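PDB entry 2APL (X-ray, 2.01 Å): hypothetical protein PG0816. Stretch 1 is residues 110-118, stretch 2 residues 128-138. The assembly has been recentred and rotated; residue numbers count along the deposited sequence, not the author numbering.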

# COMPACT_ATOMS: atom_id res chain seq x y z
N SER A 110 2.93 15.85 5.83
CA SER A 110 2.71 16.40 7.19
C SER A 110 1.31 16.05 7.68
O SER A 110 1.08 15.94 8.91
CB SER A 110 2.90 17.92 7.22
OG SER A 110 1.72 18.60 6.81
N VAL A 111 0.36 15.90 6.74
CA VAL A 111 -0.96 15.41 7.10
C VAL A 111 -0.93 13.91 7.48
O VAL A 111 -1.38 13.53 8.59
CB VAL A 111 -2.02 15.70 5.96
CG1 VAL A 111 -3.31 14.91 6.21
CG2 VAL A 111 -2.29 17.19 5.81
N PHE A 112 -0.42 13.03 6.58
CA PHE A 112 -0.38 11.60 6.87
C PHE A 112 0.39 11.30 8.21
O PHE A 112 0.05 10.36 8.97
CB PHE A 112 0.29 10.82 5.72
CG PHE A 112 -0.57 10.54 4.53
CD1 PHE A 112 -1.63 9.64 4.61
CD2 PHE A 112 -0.26 11.08 3.28
CE1 PHE A 112 -2.39 9.28 3.45
CE2 PHE A 112 -1.01 10.75 2.15
CZ PHE A 112 -2.08 9.84 2.24
N ALA A 113 1.43 12.10 8.48
CA ALA A 113 2.33 11.86 9.62
C ALA A 113 1.68 12.00 11.00
O ALA A 113 2.23 11.50 12.01
CB ALA A 113 3.57 12.76 9.53
N LYS A 114 0.53 12.69 11.04
CA LYS A 114 -0.22 12.88 12.27
C LYS A 114 -0.99 11.63 12.67
O LYS A 114 -1.46 11.56 13.78
CB LYS A 114 -1.21 14.04 12.13
CG LYS A 114 -0.51 15.40 12.02
CD LYS A 114 -1.44 16.56 12.33
CE LYS A 114 -2.53 16.73 11.28
NZ LYS A 114 -3.29 17.98 11.54
N TYR A 115 -1.12 10.67 11.76
CA TYR A 115 -1.91 9.44 12.01
C TYR A 115 -1.05 8.20 12.14
O TYR A 115 0.04 8.12 11.58
CB TYR A 115 -2.96 9.27 10.90
CG TYR A 115 -3.90 10.43 10.79
CD1 TYR A 115 -5.10 10.44 11.51
CD2 TYR A 115 -3.59 11.55 9.98
CE1 TYR A 115 -5.99 11.52 11.43
CE2 TYR A 115 -4.47 12.66 9.91
CZ TYR A 115 -5.67 12.62 10.64
OH TYR A 115 -6.57 13.67 10.59
N ASP A 116 -1.56 7.24 12.92
CA ASP A 116 -0.97 5.95 13.08
C ASP A 116 -1.61 5.02 12.04
O ASP A 116 -2.69 4.45 12.26
CB ASP A 116 -1.18 5.45 14.54
CG ASP A 116 -0.36 4.21 14.87
OD1 ASP A 116 0.54 3.82 14.07
OD2 ASP A 116 -0.63 3.62 15.94
N LEU A 117 -0.93 4.88 10.91
CA LEU A 117 -1.51 4.16 9.76
C LEU A 117 -1.40 2.62 9.84
O LEU A 117 -0.78 1.96 8.98
CB LEU A 117 -0.96 4.72 8.44
CG LEU A 117 -1.06 6.24 8.31
CD1 LEU A 117 -0.31 6.75 7.02
CD2 LEU A 117 -2.53 6.77 8.38
N THR A 118 -2.03 2.06 10.86
CA THR A 118 -2.03 0.60 11.06
C THR A 118 -2.88 -0.16 10.00
O THR A 118 -3.64 0.45 9.24
CB THR A 118 -2.57 0.29 12.47
OG1 THR A 118 -3.89 0.85 12.57
CG2 THR A 118 -1.69 0.94 13.57
N GLU A 128 -11.87 9.00 8.52
CA GLU A 128 -12.66 10.07 7.93
C GLU A 128 -11.95 11.40 8.14
O GLU A 128 -11.96 12.25 7.25
CB GLU A 128 -14.10 10.09 8.49
CG GLU A 128 -14.55 8.85 9.30
CD GLU A 128 -14.35 7.46 8.62
OE1 GLU A 128 -14.54 7.32 7.38
OE2 GLU A 128 -14.00 6.49 9.35
N HIS A 129 -11.31 11.56 9.30
CA HIS A 129 -10.51 12.73 9.60
C HIS A 129 -9.35 12.93 8.62
O HIS A 129 -9.14 14.04 8.10
CB HIS A 129 -9.98 12.70 11.03
CG HIS A 129 -11.05 12.82 12.08
ND1 HIS A 129 -11.29 11.82 13.00
CD2 HIS A 129 -11.92 13.82 12.37
CE1 HIS A 129 -12.28 12.19 13.80
NE2 HIS A 129 -12.68 13.40 13.44
N LEU A 130 -8.58 11.87 8.42
CA LEU A 130 -7.53 11.86 7.42
C LEU A 130 -8.06 12.28 6.04
O LEU A 130 -7.54 13.21 5.42
CB LEU A 130 -6.85 10.46 7.34
CG LEU A 130 -5.80 10.35 6.25
CD1 LEU A 130 -4.67 11.39 6.43
CD2 LEU A 130 -5.27 8.92 6.18
N TYR A 131 -9.10 11.60 5.57
CA TYR A 131 -9.65 11.83 4.23
C TYR A 131 -10.10 13.29 3.99
O TYR A 131 -9.86 13.86 2.90
CB TYR A 131 -10.82 10.89 4.02
CG TYR A 131 -11.44 10.89 2.64
CD1 TYR A 131 -11.11 9.91 1.71
CD2 TYR A 131 -12.38 11.85 2.29
CE1 TYR A 131 -11.69 9.90 0.43
CE2 TYR A 131 -12.95 11.86 1.04
CZ TYR A 131 -12.63 10.88 0.12
OH TYR A 131 -13.22 10.90 -1.13
N THR A 132 -10.79 13.84 4.99
CA THR A 132 -11.25 15.21 4.95
C THR A 132 -10.04 16.12 4.96
O THR A 132 -9.99 17.12 4.23
CB THR A 132 -12.16 15.49 6.16
OG1 THR A 132 -13.30 14.63 6.07
CG2 THR A 132 -12.58 16.96 6.24
N GLU A 133 -9.03 15.76 5.76
CA GLU A 133 -7.89 16.67 5.88
C GLU A 133 -7.13 16.69 4.55
O GLU A 133 -6.69 17.75 4.09
CB GLU A 133 -7.02 16.27 7.08
CG GLU A 133 -5.99 17.25 7.45
CD GLU A 133 -5.39 17.01 8.83
OE1 GLU A 133 -5.66 15.97 9.50
OE2 GLU A 133 -4.64 17.92 9.27
N LEU A 134 -6.94 15.51 3.95
CA LEU A 134 -6.29 15.42 2.62
C LEU A 134 -7.04 16.19 1.51
O LEU A 134 -6.42 16.89 0.68
CB LEU A 134 -6.11 13.94 2.20
CG LEU A 134 -5.07 13.13 2.99
CD1 LEU A 134 -5.28 11.60 2.64
CD2 LEU A 134 -3.60 13.60 2.77
N THR A 135 -8.37 16.07 1.50
CA THR A 135 -9.23 16.80 0.57
C THR A 135 -8.98 18.33 0.71
O THR A 135 -8.71 19.02 -0.30
CB THR A 135 -10.72 16.41 0.77
OG1 THR A 135 -10.87 14.97 0.65
CG2 THR A 135 -11.63 17.14 -0.22
N GLY A 136 -9.01 18.82 1.95
CA GLY A 136 -8.76 20.21 2.25
C GLY A 136 -7.40 20.74 1.83
O GLY A 136 -7.28 21.87 1.34
N THR A 137 -6.39 19.91 2.03
CA THR A 137 -5.04 20.21 1.58
C THR A 137 -4.95 20.35 0.05
O THR A 137 -4.35 21.30 -0.47
CB THR A 137 -4.06 19.12 2.09
OG1 THR A 137 -4.08 19.11 3.55
CG2 THR A 137 -2.63 19.36 1.58
N ILE A 138 -5.50 19.39 -0.66
CA ILE A 138 -5.53 19.49 -2.13
C ILE A 138 -6.31 20.70 -2.64
O ILE A 138 -5.85 21.41 -3.56
CB ILE A 138 -6.00 18.14 -2.77
CG1 ILE A 138 -4.95 17.06 -2.42
CG2 ILE A 138 -6.15 18.24 -4.33
CD1 ILE A 138 -5.52 15.56 -2.61

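Residues 128-138 are helical throughout, with regular backbone hydrogen bonds from Thr-132 N to Glu-128 O (3.0 Å) through Ile-138 N to Leu-134 O (3.0 Å). The first stretch begins helical. A type I beta turn runs from Phe-112 to Tyr-115, with Tyr-115 N bonded to Phe-112 O at 3.0 Å. The backbones stay well apart: Val-111 CA lies 7.0 Å from Leu-134 CA. No backbone hydrogen bond joins the stretches; side chains make the contact, which buries 468 Å² in total.

Val-111 is the knob. Its CA-to-CB bond points toward the second helix, and its side chain sits among Leu-130, Glu-133, Leu-134 and Thr-137. Val-111 CG1 reaches Leu-134 CD2 at 3.7 Å and Leu-130 CD1 at 3.8 Å. Val-111 CG2 lies 3.5 Å from Thr-137 OG1. The short, branched valine fills this hole compactly.

Phe-112 starts sideways, but its ring end comes nearer the helix. Leu-134 CD2 lies over one face of the Phe-112 ring, 4.1 Å from its centroid, in a CH-pi contact. Phe-112 CZ also meets Leu-134 CD1 at 3.7 Å. Both residues are buried, as their apolar side chains suit.

Tyr-115 combines two roles. Its ring packs on Leu-130. Leu-130 CB stands 4.1 Å from the centroid of the Tyr-115 ring, nearly along its normal. Tyr-115 OH donates a hydrogen bond to Glu-133 OE1 at 2.7 Å, near the plane of the ring.

Glu-133 holds a second partner. Lys-114 NZ forms a salt bridge with Glu-133 OE2 at 2.6 Å. The carboxylate thus receives a hydrogen bond on each oxygen. The long, flexible lysine suits its exposed position, where its amine can reach the acid. Leu-117 adds a looser contact, with Leu-117 CD2 4.1 Å from Leu-130 CD2.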